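Local atomic coordinates of cytokinin riboside 5'-monophosphate phosphoribohydrolase (PDB entry 5WQ3), a protein that belongs to the SLOG clan, whose members are built on a Rossmann-like alpha/beta fold, here with a seven-stranded parallel sheet flanked by helices in a six-chain assembly. Residues C[214-218]-C[219-223]; C[205-208]-C[209-213]. All blocks are in the same frame, centred on the assembly; numbering follows the deposited sequence. Where two conformers were deposited one is given.

Contact 1 of 2, residues C[214-218]-C[219-223]; sequences RLVEE and GMIDE
The carbonyl oxygen of Leu215 receives two backbone amides at the end of its helix: Met220 N lies 2.7 Å from Leu215 O, almost in line with the C=O bond, while Ile221 N adds a weak bond. Nested inside the first of these, Gly219 N reaches Val216 O at 2.7 Å, but from well above the carbonyl plane. Together, the bonds from Met220 to Leu215 and from Gly219 to Val216 make a Schellman motif, with Gly219 as its C-prime residue. Its positive phi of 68° is readily adopted by glycine, which has no side chain to press on the carbonyl oxygen of Glu218.

Beyond this reversal the chain brings apolar groups back against the helix. The CD1 tip of Ile221 lies against two residues at once, 3.8 Å from Val216 CG2 and 4.0 Å from Leu215 CB. It gets there because CG1 of Ile221 sits between the backbone N and the carbonyl carbon (chi1 72°), a crowded position that turns the long branch toward the helix. A beta-branched valine beside it offers a methyl close to the backbone, and Val226 of helix 223-227 touches both Val216 and Ile221. Met220 crosses Leu215 at about a right angle, its CG 4.0 Å from Leu215 CD2; the flexible thioether then bends at chi2 and runs alongside Glu218.

On the exposed flank, Arg214 NH1 forms a salt bridge with Glu218 OE2 at 2.7 Å, the oxygen lying at the guanidinium edge and close to its plane. Four residues apart, these long side chains can reach each other alongside the backbone. The carbonyls of Leu215 and Val216 thus take their amides from the turn, Ile221 meets Leu215 and Val216 in an apolar patch, and Arg214 and Glu218 pair their charges at the surface.

Contact 2 of 2, residues C[205-208]-C[209-213]; sequences AGLV and DWIRH
Leu207 and Ile211, one turn apart, meet on the inward side of an alpha-helix at the edge of a Rossmann-like alpha/beta fold. Ile211 can be followed outward from the backbone. Its CB rests beside two carbonyl oxygens of the preceding turn, 3.6 Å from both Leu207 O and Val208 O. CG1, placed beside its own backbone N by a chi1 of -70°, comes to 3.3 Å from Leu207 O. The CD1 methyl at the tip then passes obliquely across Leu207, ending 4.0 Å from its CG. A branched, wholly apolar chain suits this buried place, where Phe180 of helix 173-188 meets both Leu207 and Ile211, and Val226 of helix 223-227 also touches Ile211.

The backbone beneath is held by successive i-to-i+4 bonds, from Asp209 N to Ala205 O through Arg212 N to Val208 O. Ile211 N donates to Leu207 O at 3.0 Å, so the same carbonyl that borders the isoleucine branch is also tied to its amide.

Toward solvent the side chains change character. Asp209 folds its carboxylate back over the turn; in the conformer given it lies doubtfully close to Ala205 O, an approach of acceptors that contributes no hydrogen bond. On another flank Val208 and Arg212 run side by side in the same direction. Arg212 CG comes to 3.1 Å from Val208 O, and the chain stays extended as far as NE, carrying the guanidinium toward helix 223-227, where NH1 makes a salt bridge with Asp227. Arginine fits here because its methylenes can pack while its charged end travels on to an acid, and on the way Arg212 NE lies 4.0 Å from Val208 CG1.

In the fold
Both contacts belong to helix 201-216, which follows strand 196-199 of the parallel sheet. Contact 2 comes first, in the middle and later turns; contact 1 follows directly, where the helix ends and the chain turns toward helix 223-227 and then strand 230-232 at one border of the sheet. Their centres lie 11 Å apart. They touch through a probable hydrogen bond from Val216 N to Ile211 O and through packing of Ile221 on Ile211. Val226 touches side chains of both contacts and so links the helix to the short helix after its turn. No other chain of the assembly touches the segments of either contact.

Contact 1 of 2, residues C[214-218]-C[219-223]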
# COMPACT_ATOMS: atom_id res chain seq x y z
N ARG C 214 -31.49 61.73 31.16
CA ARG C 214 -32.48 60.76 31.31
C ARG C 214 -32.60 60.28 32.74
O ARG C 214 -33.71 60.28 33.28
CB ARG C 214 -32.18 59.62 30.35
CG ARG C 214 -33.22 58.55 30.27
CD ARG C 214 -34.60 59.10 29.96
NE ARG C 214 -34.70 59.53 28.57
CZ ARG C 214 -35.85 59.56 27.88
NH1 ARG C 214 -37.01 59.18 28.46
NH2 ARG C 214 -35.85 59.95 26.62
N LEU C 215 -31.53 59.86 33.40
CA LEU C 215 -31.78 59.37 34.77
C LEU C 215 -32.17 60.52 35.75
O LEU C 215 -32.99 60.35 36.66
CB LEU C 215 -30.58 58.64 35.31
CG LEU C 215 -30.05 57.44 34.53
CD1 LEU C 215 -29.00 56.62 35.29
CD2 LEU C 215 -31.17 56.54 34.14
N VAL C 216 -31.52 61.67 35.64
CA VAL C 216 -31.83 62.80 36.54
C VAL C 216 -33.24 63.28 36.19
O VAL C 216 -34.15 63.31 37.03
CB VAL C 216 -30.86 63.99 36.35
CG1 VAL C 216 -31.27 65.16 37.23
CG2 VAL C 216 -29.42 63.58 36.62
N GLU C 217 -33.42 63.58 34.92
CA GLU C 217 -34.68 64.13 34.51
C GLU C 217 -35.87 63.25 34.89
O GLU C 217 -36.90 63.77 35.26
CB GLU C 217 -34.64 64.53 33.04
CG GLU C 217 -33.74 65.79 32.91
CD GLU C 217 -33.38 66.22 31.49
OE1 GLU C 217 -32.44 67.04 31.37
OE2 GLU C 217 -34.02 65.76 30.51
N GLU C 218 -35.71 61.93 34.93
CA GLU C 218 -36.81 61.07 35.34
C GLU C 218 -36.81 60.75 36.81
O GLU C 218 -37.62 59.94 37.24
CB GLU C 218 -36.79 59.79 34.53
CG GLU C 218 -37.17 60.06 33.08
CD GLU C 218 -37.71 58.87 32.35
OE1 GLU C 218 -38.38 58.02 32.98
OE2 GLU C 218 -37.49 58.81 31.12
N GLY C 219 -35.94 61.43 37.57
CA GLY C 219 -35.82 61.21 38.99
C GLY C 219 -35.24 59.84 39.45
O GLY C 219 -35.38 59.49 40.59
N MET C 220 -34.50 59.14 38.61
CA MET C 220 -33.93 57.83 39.00
C MET C 220 -32.74 58.02 39.95
O MET C 220 -32.45 57.16 40.80
CB MET C 220 -33.39 57.12 37.77
CG MET C 220 -34.34 56.93 36.57
SD MET C 220 -35.60 55.77 36.96
CE MET C 220 -36.65 55.69 35.51
N ILE C 221 -31.98 59.09 39.71
CA ILE C 221 -30.88 59.50 40.59
C ILE C 221 -31.07 60.97 40.93
O ILE C 221 -31.84 61.66 40.29
CB ILE C 221 -29.52 59.35 39.91
CG1 ILE C 221 -29.34 60.41 38.84
CG2 ILE C 221 -29.33 57.91 39.39
CD1 ILE C 221 -28.11 60.26 38.03
N ASP C 222 -30.33 61.45 41.91
CA ASP C 222 -30.24 62.89 42.10
C ASP C 222 -29.02 63.39 41.43
O ASP C 222 -28.06 62.67 41.15
CB ASP C 222 -30.26 63.25 43.56
CG ASP C 222 -31.50 62.74 44.22
OD1 ASP C 222 -32.57 62.79 43.58
OD2 ASP C 222 -31.41 62.25 45.35
N GLU C 223 -29.08 64.66 41.11
CA GLU C 223 -28.09 65.24 40.29
C GLU C 223 -26.69 65.20 40.88
O GLU C 223 -25.72 65.11 40.14
CB GLU C 223 -28.45 66.65 39.94
CG GLU C 223 -27.75 67.06 38.68
CD GLU C 223 -28.12 68.46 38.27
OE1 GLU C 223 -27.60 68.89 37.21
OE2 GLU C 223 -28.90 69.12 39.01

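Contact 2 of 2, residues C[205-208]-C[209-213]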
# COMPACT_ATOMS: atom_id res chain seq x y z
N ALA C 205 -18.50 60.77 26.97
CA ALA C 205 -19.50 61.87 26.95
C ALA C 205 -20.93 61.34 26.79
O ALA C 205 -21.85 61.77 27.47
CB ALA C 205 -19.19 62.96 25.84
N GLY C 206 -21.13 60.41 25.89
CA GLY C 206 -22.48 59.96 25.62
C GLY C 206 -23.10 59.19 26.76
O GLY C 206 -24.32 59.26 26.99
N LEU C 207 -22.27 58.50 27.55
CA LEU C 207 -22.85 57.87 28.73
C LEU C 207 -23.27 58.93 29.75
O LEU C 207 -24.34 58.91 30.33
CB LEU C 207 -21.78 56.91 29.33
CG LEU C 207 -22.31 56.18 30.58
CD1 LEU C 207 -23.51 55.31 30.28
CD2 LEU C 207 -21.20 55.41 31.33
N VAL C 208 -22.36 59.86 30.02
CA VAL C 208 -22.65 60.89 31.03
C VAL C 208 -23.86 61.77 30.59
O VAL C 208 -24.68 62.13 31.40
CB VAL C 208 -21.37 61.71 31.35
CG1 VAL C 208 -21.68 62.79 32.38
CG2 VAL C 208 -20.30 60.78 31.89
N ASP C 209 -23.96 62.09 29.29
CA ASP C 209 -25.14 62.87 28.79
C ASP C 209 -26.47 62.11 29.02
O ASP C 209 -27.49 62.68 29.45
CB ASP C 209 -24.98 63.22 27.31
CG ASP C 209 -23.69 64.00 27.00
OD1 ASP C 209 -23.15 64.69 27.89
OD2 ASP C 209 -23.19 63.94 25.86
N TRP C 210 -26.46 60.82 28.74
CA TRP C 210 -27.66 60.03 28.97
C TRP C 210 -28.00 60.01 30.44
O TRP C 210 -29.14 60.19 30.83
CB TRP C 210 -27.47 58.60 28.42
CG TRP C 210 -28.65 57.68 28.63
CD1 TRP C 210 -29.86 57.72 27.99
CD2 TRP C 210 -28.74 56.63 29.58
NE1 TRP C 210 -30.68 56.74 28.47
CE2 TRP C 210 -30.00 56.05 29.46
CE3 TRP C 210 -27.86 56.11 30.50
CZ2 TRP C 210 -30.42 55.01 30.23
CZ3 TRP C 210 -28.27 55.06 31.28
CH2 TRP C 210 -29.54 54.51 31.12
N ILE C 211 -27.01 59.78 31.28
CA ILE C 211 -27.28 59.76 32.71
C ILE C 211 -27.93 61.09 33.18
O ILE C 211 -28.93 61.08 33.93
CB ILE C 211 -25.99 59.48 33.51
CG1 ILE C 211 -25.54 58.01 33.31
CG2 ILE C 211 -26.22 59.74 35.00
CD1 ILE C 211 -24.11 57.75 33.77
N ARG C 212 -27.40 62.24 32.74
CA ARG C 212 -28.04 63.54 33.10
C ARG C 212 -29.42 63.75 32.45
O ARG C 212 -30.40 64.07 33.12
CB ARG C 212 -27.17 64.74 32.77
CG ARG C 212 -25.71 64.56 33.10
CD ARG C 212 -24.93 65.83 32.85
NE ARG C 212 -23.79 65.90 33.76
CZ ARG C 212 -23.84 66.39 35.00
NH1 ARG C 212 -22.74 66.40 35.75
NH2 ARG C 212 -24.98 66.86 35.51
N HIS C 213 -29.52 63.52 31.16
CA HIS C 213 -30.73 63.92 30.45
C HIS C 213 -31.84 62.91 30.70
O HIS C 213 -33.02 63.19 30.54
CB HIS C 213 -30.44 64.18 28.97
CG HIS C 213 -29.60 65.40 28.72
ND1 HIS C 213 -28.44 65.38 27.97
CD2 HIS C 213 -29.75 66.68 29.15
CE1 HIS C 213 -27.91 66.60 27.94
NE2 HIS C 213 -28.68 67.40 28.66